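Local coordinates for hemolysin-like protein containing CBS domains (Oenococcus oeni, PDB 3OCO), which is of unknown function but carries a pair of CBS domains, one part of a longer membrane protein that may bind flavin adenine dinucleotide, at residues Met26-Met32 with Thr128-Ile132; Tyr53-Val58 with Gly69-Asn73; Lys66-Tyr70 with Pro117-Val121. All blocks are in the same frame, centred on the assembly; numbering follows the deposited sequence.

Interaction 1 (Met26-Met32 with Thr128-Ile132); sequences MVDRTSM and TSGII
Start from Met26, a selenomethionine, and Ile131, the two residues with most surface buried in this antiparallel edge pairing. The chain around Met26 and Val27 is extended, and Val27 faces Ile131 as a hydrogen-bonded pair: Val27 N to Ile131 O is 2.9 Å and Ile131 N to Val27 O 3.0 Å. The side chains of Val27 (chi1 t) and Ile131 (p, t) share one face of the sheet, CB of Val27 4.3 Å from CG1 of Ile131. Met26, with chi1 p and then t, t, runs along the partner strand: its CB packs 3.8 Å from Ile132 CG1, SE lies 3.8 Å from Gly130 N, and CE ends 3.4 Å from Ser129 O. Asp28 and Gly130 follow as a non-hydrogen-bonded pair with CA atoms 4.1 Å apart; a CB on Gly130 would collide with Val27 O. At Asp28 the segment turns, residues 29-31 helical in phi/psi and Ser31 N 2.8 Å from Asp28 O; the geometry fits an Asx turn, though the place of Asp28 OD2 is less certain. Arg29 then binds the other strand twice, N to Ser129 O (2.8 Å) and NH1 to Thr128 O (2.9 Å). Met32, also selenomethionine (m, t, m), sets its SE 3.5 Å from Ile131 CG2. Strand 27-28 is outermost on its side of a sheet built mainly by the second CBS domain, an exchange consistent with CBS pairs. Beyond strand 128-132 lies strand 119-122, where Ser129 and Gly130 together face Val121 in a classic beta bulge.

Interaction 2 (Tyr53-Val58 with Gly69-Asn73); sequences YSRFPV and GYAYN
This is the beta hairpin of the first CBS domain: strand 55-60 runs antiparallel to strand 66-72, the axes of the short segments 4.2 Å apart and their directions at 146°, which reflects a marked twist. Tyr53 takes little part, as its ring leads away. At Ser54 the chain is not yet strand (phi/psi -90/-17), but its O receives Asn73 N at 2.7 Å, while the Ser54 CB comes within 3.0 Å of Asn73 ND2. This bond sits where Tyr72, at the N-cap position, hands over to helix 73-83; Tyr72 OH reaches across to Gln52 of the second subunit. Arg55 opposes Tyr72 as a non-hydrogen-bonded pair, CA to CA 4.8 Å, and its extended side chain (m, t, t) runs beside the neighbouring tyrosine, CD 3.7 Å from Tyr70 CE1. Phe56 and Ala71 form a hydrogen-bonded pair, Phe56 N to Ala71 O at 2.9 Å and Ala71 N to Phe56 O at 2.7 Å. Phe56 (chi1 m) points to the face lined by helix 41-51, where it meets Leu47 and Glu51. Pro57, lacking an amide proton, occupies a non-hydrogen-bonded position opposite Tyr70, with CA atoms 4.2 Å apart, so no ladder bond is lost; the Pro57 CA instead approaches Gly69 O at 3.5 Å. Val58 continues the ladder opposite Gly69, its N 2.7 Å from Gly69 O and almost linear. In the conformer given here, chi1 t, Val58 turns CG2 onto Ala71, 4.0 Å from the Ala71 CB.

Interaction 3 (Lys66-Tyr70 with Pro117-Val121); sequences KIIGY and PMAIV
No hydrogen bond joins these two segments; they lie face to face and meet through side chains. Their touching parts run nearly opposite ways, 170° apart from end to end, with CA separations of 7.8 Å for Ile67 to Ile120 and 7.6 Å for Tyr70 to Met118. The main bump is Met118, a selenomethionine with high B factors (chi1 t, chi2 t, chi3 p). It rises from the backbone and drops its methyl into the hollow between the side chains of Ile67 and Tyr70, whose CA-to-CB bonds both point toward 117-121: Met118 CE lies 3.4 Å from Gly69 O, 3.4 Å from Tyr70 CB and 4.1 Å from Ile67 CG2. Pro57 of the adjacent strand adds to the wall of this hollow. The two segments belong to different sheets, one from each CBS domain, and their packing is that of a CBS pair, or Bateman module, in which the sheets close on one another to form a shared core. Toward one end, Ile67 (chi1 m) presses CG2 against Ile120 CG1 at 3.8 Å, while its CD1 leads away. At the other, Tyr70 takes the p rotamer, which brings its ring against Pro117: Tyr70 CE2 is 3.5 Å from Pro117 CD, and Tyr70 OH sits 3.2 Å from Pro117 CG. Arg55 packs on both of these residues.

In the fold
Along the chain, interaction 1 closes a long loop within which interactions 2 and 3 are nested. Interaction 2 builds the hairpin of the three-stranded sheet of the first CBS domain, while interaction 1 forms one edge of the four-stranded sheet to which the second contributes most. Interaction 3 lies between them, its centre about 9 Å from that of interaction 2 and about 10 Å from that of interaction 1; it shares Gly69 and Tyr70 with the former and uses strand 119-122, the sheet neighbour of strand 128-132. Ile131 also touches Pro57 directly. The two domains are therefore joined both by sheet packing and by strand 27-28, which crosses over to its partner's sheet.

Interaction 1 (Met26-Met32 with Thr128-Ile132)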
loop_
_atom_site.group_PDB
_atom_site.type_symbol
_atom_site.label_atom_id
_atom_site.label_comp_id
_atom_site.label_asym_id
_atom_site.label_seq_id
_atom_site.Cartn_x
_atom_site.Cartn_y
_atom_site.Cartn_z
HETATM N N MSE A 26 13.802 -4.480 7.569
HETATM C CA MSE A 26 13.430 -5.298 6.432
HETATM C C MSE A 26 12.640 -6.529 6.837
HETATM O O MSE A 26 12.692 -6.986 7.986
HETATM C CB MSE A 26 14.679 -5.765 5.716
HETATM C CG MSE A 26 15.465 -6.701 6.581
HETATM SE SE MSE A 26 17.165 -7.382 5.869
HETATM C CE MSE A 26 17.390 -8.660 7.345
ATOM N N VAL A 27 11.915 -7.064 5.861
ATOM C CA VAL A 27 11.279 -8.343 6.003
ATOM C C VAL A 27 12.382 -9.333 5.655
ATOM O O VAL A 27 12.927 -9.298 4.557
ATOM C CB VAL A 27 10.070 -8.449 5.050
ATOM C CG1 VAL A 27 9.598 -9.899 4.876
ATOM C CG2 VAL A 27 8.930 -7.564 5.553
ATOM N N ASP A 28 12.741 -10.187 6.601
ATOM C CA ASP A 28 13.928 -11.019 6.421
ATOM C C ASP A 28 13.712 -12.140 5.411
ATOM O O ASP A 28 12.572 -12.552 5.162
ATOM C CB ASP A 28 14.404 -11.578 7.751
ATOM C CG ASP A 28 13.672 -12.822 8.153
ATOM O OD1 ASP A 28 12.584 -12.696 8.748
ATOM O OD2 ASP A 28 14.197 -13.927 7.891
ATOM N N ARG A 29 14.809 -12.627 4.831
ATOM C CA ARG A 29 14.737 -13.587 3.726
ATOM C C ARG A 29 13.823 -14.749 4.051
ATOM O O ARG A 29 13.124 -15.240 3.175
ATOM C CB ARG A 29 16.130 -14.120 3.354
ATOM C CG ARG A 29 16.152 -15.076 2.166
ATOM C CD ARG A 29 17.479 -15.811 2.026
ATOM N NE ARG A 29 17.837 -16.494 3.260
ATOM C CZ ARG A 29 18.638 -15.967 4.183
ATOM N NH1 ARG A 29 19.159 -14.767 3.987
ATOM N NH2 ARG A 29 18.912 -16.630 5.297
ATOM N N THR A 30 13.820 -15.185 5.306
ATOM C CA THR A 30 13.065 -16.381 5.678
ATOM C C THR A 30 11.556 -16.142 5.724
ATOM O O THR A 30 10.772 -17.091 5.667
ATOM C CB THR A 30 13.537 -16.981 7.019
ATOM O OG1 THR A 30 13.102 -18.343 7.106
ATOM C CG2 THR A 30 12.973 -16.212 8.192
ATOM N N SER A 31 11.154 -14.878 5.805
ATOM C CA SER A 31 9.734 -14.522 5.836
ATOM C C SER A 31 9.157 -14.092 4.485
ATOM O O SER A 31 7.953 -13.878 4.384
ATOM C CB SER A 31 9.484 -13.426 6.872
ATOM O OG SER A 31 9.832 -13.880 8.170
HETATM N N MSE A 32 10.006 -13.965 3.460
HETATM C CA MSE A 32 9.570 -13.505 2.135
HETATM C C MSE A 32 8.741 -14.538 1.380
HETATM O O MSE A 32 9.007 -15.732 1.472
HETATM C CB MSE A 32 10.760 -13.208 1.221
HETATM C CG MSE A 32 11.682 -12.076 1.573
HETATM SE SE MSE A 32 12.904 -11.819 0.033
HETATM C CE MSE A 32 13.511 -13.649 -0.273
ATOM N N THR A 128 20.473 -12.617 -0.622
ATOM C CA THR A 128 19.321 -11.790 -0.205
ATOM C C THR A 128 19.079 -11.839 1.306
ATOM O O THR A 128 18.703 -12.886 1.835
ATOM C CB THR A 128 18.019 -12.302 -0.855
ATOM O OG1 THR A 128 18.097 -12.162 -2.282
ATOM C CG2 THR A 128 16.810 -11.526 -0.320
ATOM N N SER A 129 19.286 -10.718 1.995
ATOM C CA SER A 129 19.025 -10.623 3.436
ATOM C C SER A 129 17.544 -10.397 3.744
ATOM O O SER A 129 17.022 -10.890 4.742
ATOM C CB SER A 129 19.837 -9.480 4.044
ATOM O OG SER A 129 21.208 -9.653 3.765
ATOM N N GLY A 130 16.878 -9.648 2.874
ATOM C CA GLY A 130 15.454 -9.393 2.985
ATOM C C GLY A 130 15.066 -8.238 2.073
ATOM O O GLY A 130 15.901 -7.764 1.278
ATOM N N ILE A 131 13.808 -7.782 2.178
ATOM C CA ILE A 131 13.321 -6.705 1.333
ATOM C C ILE A 131 12.669 -5.598 2.157
ATOM O O ILE A 131 12.291 -5.803 3.316
ATOM C CB ILE A 131 12.274 -7.198 0.290
ATOM C CG1 ILE A 131 10.937 -7.545 0.960
ATOM C CG2 ILE A 131 12.794 -8.365 -0.504
ATOM C CD1 ILE A 131 9.854 -8.021 -0.013
ATOM N N ILE A 132 12.531 -4.431 1.537
ATOM C CA ILE A 132 11.846 -3.296 2.158
ATOM C C ILE A 132 10.911 -2.604 1.190
ATOM O O ILE A 132 11.266 -2.370 0.032
ATOM C CB ILE A 132 12.815 -2.200 2.634
ATOM C CG1 ILE A 132 13.687 -2.693 3.791
ATOM C CG2 ILE A 132 12.023 -0.948 3.012
ATOM C CD1 ILE A 132 14.922 -1.837 4.010
#

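Interaction 2 (Tyr53-Val58 with Gly69-Asn73)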
loop_
_atom_site.group_PDB
_atom_site.type_symbol
_atom_site.label_atom_id
_atom_site.label_comp_id
_atom_site.label_asym_id
_atom_site.label_seq_id
_atom_site.Cartn_x
_atom_site.Cartn_y
_atom_site.Cartn_z
ATOM N N TYR A 53 -0.222 -10.194 -0.151
ATOM C CA TYR A 53 0.805 -9.175 -0.386
ATOM C C TYR A 53 0.563 -8.542 -1.744
ATOM O O TYR A 53 0.138 -9.204 -2.672
ATOM C CB TYR A 53 2.224 -9.759 -0.313
ATOM C CG TYR A 53 2.514 -10.537 0.949
ATOM C CD1 TYR A 53 2.797 -9.890 2.132
ATOM C CD2 TYR A 53 2.513 -11.930 0.947
ATOM C CE1 TYR A 53 3.062 -10.603 3.290
ATOM C CE2 TYR A 53 2.778 -12.654 2.103
ATOM C CZ TYR A 53 3.049 -11.984 3.271
ATOM O OH TYR A 53 3.316 -12.693 4.425
ATOM N N SER A 54 0.814 -7.255 -1.876
ATOM C CA SER A 54 0.535 -6.629 -3.156
ATOM C C SER A 54 1.734 -6.668 -4.097
ATOM O O SER A 54 1.598 -6.461 -5.306
ATOM C CB SER A 54 0.064 -5.192 -2.956
ATOM O OG SER A 54 1.056 -4.433 -2.310
ATOM N N ARG A 55 2.911 -6.920 -3.538
ATOM C CA ARG A 55 4.130 -7.019 -4.340
ATOM C C ARG A 55 4.953 -8.245 -3.995
ATOM O O ARG A 55 5.267 -8.476 -2.828
ATOM C CB ARG A 55 4.990 -5.779 -4.168
ATOM C CG ARG A 55 4.270 -4.520 -4.540
ATOM C CD ARG A 55 5.204 -3.363 -4.487
ATOM N NE ARG A 55 4.542 -2.138 -4.887
ATOM C CZ ARG A 55 4.159 -1.201 -4.033
ATOM N NH1 ARG A 55 4.387 -1.374 -2.734
ATOM N NH2 ARG A 55 3.569 -0.096 -4.482
ATOM N N PHE A 56 5.292 -9.022 -5.020
ATOM C CA PHE A 56 6.095 -10.228 -4.842
ATOM C C PHE A 56 7.419 -10.101 -5.559
ATOM O O PHE A 56 7.459 -9.923 -6.779
ATOM C CB PHE A 56 5.375 -11.446 -5.408
ATOM C CG PHE A 56 4.209 -11.900 -4.588
ATOM C CD1 PHE A 56 4.394 -12.756 -3.513
ATOM C CD2 PHE A 56 2.924 -11.482 -4.896
ATOM C CE1 PHE A 56 3.309 -13.183 -2.750
ATOM C CE2 PHE A 56 1.838 -11.904 -4.139
ATOM C CZ PHE A 56 2.034 -12.760 -3.065
ATOM N N PRO A 57 8.513 -10.207 -4.803
ATOM C CA PRO A 57 9.842 -10.374 -5.388
ATOM C C PRO A 57 9.827 -11.536 -6.371
ATOM O O PRO A 57 9.239 -12.602 -6.078
ATOM C CB PRO A 57 10.699 -10.740 -4.184
ATOM C CG PRO A 57 9.959 -10.192 -3.010
ATOM C CD PRO A 57 8.525 -10.365 -3.340
ATOM N N VAL A 58 10.405 -11.307 -7.547
ATOM C CA VAL A 58 10.553 -12.332 -8.572
ATOM C C VAL A 58 11.978 -12.922 -8.540
ATOM O O VAL A 58 12.944 -12.180 -8.647
ATOM C CB VAL A 58 10.278 -11.741 -9.971
ATOM C CG1 VAL A 58 10.638 -12.740 -11.061
ATOM C CG2 VAL A 58 8.817 -11.294 -10.093
ATOM N N GLY A 69 13.521 -8.706 -9.778
ATOM C CA GLY A 69 12.520 -7.646 -9.831
ATOM C C GLY A 69 11.305 -7.945 -8.963
ATOM O O GLY A 69 11.383 -8.802 -8.080
ATOM N N TYR A 70 10.182 -7.263 -9.204
ATOM C CA TYR A 70 8.954 -7.606 -8.482
ATOM C C TYR A 70 7.766 -7.702 -9.395
ATOM O O TYR A 70 7.769 -7.108 -10.481
ATOM C CB TYR A 70 8.660 -6.628 -7.345
ATOM C CG TYR A 70 8.019 -5.325 -7.777
ATOM C CD1 TYR A 70 6.645 -5.104 -7.622
ATOM C CD2 TYR A 70 8.786 -4.305 -8.318
ATOM C CE1 TYR A 70 6.059 -3.896 -8.015
ATOM C CE2 TYR A 70 8.219 -3.103 -8.708
ATOM C CZ TYR A 70 6.857 -2.901 -8.558
ATOM O OH TYR A 70 6.326 -1.693 -8.958
ATOM N N ALA A 71 6.763 -8.468 -8.949
ATOM C CA ALA A 71 5.446 -8.513 -9.607
ATOM C C ALA A 71 4.335 -7.849 -8.765
ATOM O O ALA A 71 4.184 -8.115 -7.569
ATOM C CB ALA A 71 5.067 -9.933 -9.960
ATOM N N TYR A 72 3.561 -6.995 -9.421
ATOM C CA TYR A 72 2.558 -6.146 -8.784
ATOM C C TYR A 72 1.160 -6.787 -8.875
ATOM O O TYR A 72 0.731 -7.180 -9.958
ATOM C CB TYR A 72 2.618 -4.780 -9.484
ATOM C CG TYR A 72 1.701 -3.673 -8.982
ATOM C CD1 TYR A 72 1.288 -3.599 -7.655
ATOM C CD2 TYR A 72 1.304 -2.664 -9.845
ATOM C CE1 TYR A 72 0.447 -2.553 -7.212
ATOM C CE2 TYR A 72 0.499 -1.623 -9.426
ATOM C CZ TYR A 72 0.067 -1.569 -8.116
ATOM O OH TYR A 72 -0.746 -0.514 -7.737
ATOM N N ASN A 73 0.466 -6.927 -7.743
ATOM C CA ASN A 73 -0.872 -7.561 -7.746
ATOM C C ASN A 73 -1.811 -7.052 -8.852
ATOM O O ASN A 73 -2.393 -7.852 -9.598
ATOM C CB ASN A 73 -1.555 -7.557 -6.359
ATOM C CG ASN A 73 -1.789 -6.133 -5.771
ATOM O OD1 ASN A 73 -1.509 -5.104 -6.392
ATOM N ND2 ASN A 73 -2.312 -6.100 -4.557
#

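Interaction 3 (Lys66-Tyr70 with Pro117-Val121)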
loop_
_atom_site.group_PDB
_atom_site.type_symbol
_atom_site.label_atom_id
_atom_site.label_comp_id
_atom_site.label_asym_id
_atom_site.label_seq_id
_atom_site.Cartn_x
_atom_site.Cartn_y
_atom_site.Cartn_z
ATOM N N LYS A 66 18.540 -14.847 -5.850
ATOM C CA LYS A 66 18.553 -14.220 -7.169
ATOM C C LYS A 66 17.249 -13.440 -7.500
ATOM O O LYS A 66 16.529 -13.779 -8.466
ATOM C CB LYS A 66 18.787 -15.295 -8.238
ATOM C CG LYS A 66 20.185 -15.938 -8.208
ATOM C CD LYS A 66 20.288 -17.037 -9.256
ATOM C CE LYS A 66 21.610 -17.801 -9.195
ATOM N NZ LYS A 66 21.545 -19.080 -9.998
ATOM N N ILE A 67 16.943 -12.408 -6.712
ATOM C CA ILE A 67 15.783 -11.547 -6.998
ATOM C C ILE A 67 16.073 -10.601 -8.160
ATOM O O ILE A 67 16.945 -9.748 -8.062
ATOM C CB ILE A 67 15.379 -10.657 -5.789
ATOM C CG1 ILE A 67 15.078 -11.494 -4.544
ATOM C CG2 ILE A 67 14.185 -9.780 -6.159
ATOM C CD1 ILE A 67 14.353 -12.754 -4.852
ATOM N N ILE A 68 15.339 -10.732 -9.255
ATOM C CA ILE A 68 15.583 -9.882 -10.422
ATOM C C ILE A 68 14.588 -8.703 -10.574
ATOM O O ILE A 68 14.795 -7.806 -11.397
ATOM C CB ILE A 68 15.590 -10.725 -11.702
ATOM C CG1 ILE A 68 14.597 -11.876 -11.571
ATOM C CG2 ILE A 68 16.969 -11.322 -11.943
ATOM C CD1 ILE A 68 14.265 -12.552 -12.886
ATOM N N GLY A 69 13.521 -8.706 -9.778
ATOM C CA GLY A 69 12.520 -7.646 -9.831
ATOM C C GLY A 69 11.305 -7.945 -8.963
ATOM O O GLY A 69 11.383 -8.802 -8.080
ATOM N N TYR A 70 10.182 -7.263 -9.204
ATOM C CA TYR A 70 8.954 -7.606 -8.482
ATOM C C TYR A 70 7.766 -7.702 -9.395
ATOM O O TYR A 70 7.769 -7.108 -10.481
ATOM C CB TYR A 70 8.660 -6.628 -7.345
ATOM C CG TYR A 70 8.019 -5.325 -7.777
ATOM C CD1 TYR A 70 6.645 -5.104 -7.622
ATOM C CD2 TYR A 70 8.786 -4.305 -8.318
ATOM C CE1 TYR A 70 6.059 -3.896 -8.015
ATOM C CE2 TYR A 70 8.219 -3.103 -8.708
ATOM C CZ TYR A 70 6.857 -2.901 -8.558
ATOM O OH TYR A 70 6.326 -1.693 -8.958
ATOM N N PRO A 117 9.271 0.725 -5.864
ATOM C CA PRO A 117 8.651 0.649 -4.542
ATOM C C PRO A 117 9.254 -0.504 -3.740
ATOM O O PRO A 117 8.797 -0.840 -2.647
ATOM C CB PRO A 117 7.181 0.356 -4.867
ATOM C CG PRO A 117 7.156 -0.071 -6.348
ATOM C CD PRO A 117 8.580 -0.148 -6.823
HETATM N N MSE A 118 10.294 -1.123 -4.286
HETATM C CA MSE A 118 10.932 -2.209 -3.569
HETATM C C MSE A 118 12.445 -2.117 -3.578
HETATM O O MSE A 118 13.067 -1.961 -4.623
HETATM C CB MSE A 118 10.478 -3.570 -4.085
HETATM C CG MSE A 118 11.186 -4.716 -3.364
HETATM SE SE MSE A 118 10.342 -6.437 -3.602
HETATM C CE MSE A 118 11.223 -7.064 -5.214
ATOM N N ALA A 119 13.021 -2.201 -2.390
ATOM C CA ALA A 119 14.456 -2.309 -2.243
ATOM C C ALA A 119 14.764 -3.719 -1.784
ATOM O O ALA A 119 14.062 -4.263 -0.927
ATOM C CB ALA A 119 14.943 -1.320 -1.230
ATOM N N ILE A 120 15.803 -4.319 -2.358
ATOM C CA ILE A 120 16.223 -5.636 -1.922
ATOM C C ILE A 120 17.491 -5.465 -1.104
ATOM O O ILE A 120 18.477 -4.891 -1.593
ATOM C CB ILE A 120 16.484 -6.597 -3.123
ATOM C CG1 ILE A 120 15.180 -7.000 -3.809
ATOM C CG2 ILE A 120 17.108 -7.866 -2.642
ATOM C CD1 ILE A 120 14.383 -5.866 -4.347
ATOM N N VAL A 121 17.457 -5.939 0.141
ATOM C CA VAL A 121 18.613 -5.831 1.026
ATOM C C VAL A 121 19.579 -7.013 0.792
ATOM O O VAL A 121 19.192 -8.175 0.968
ATOM C CB VAL A 121 18.197 -5.762 2.516
ATOM C CG1 VAL A 121 19.394 -5.395 3.383
ATOM C CG2 VAL A 121 17.088 -4.743 2.725
#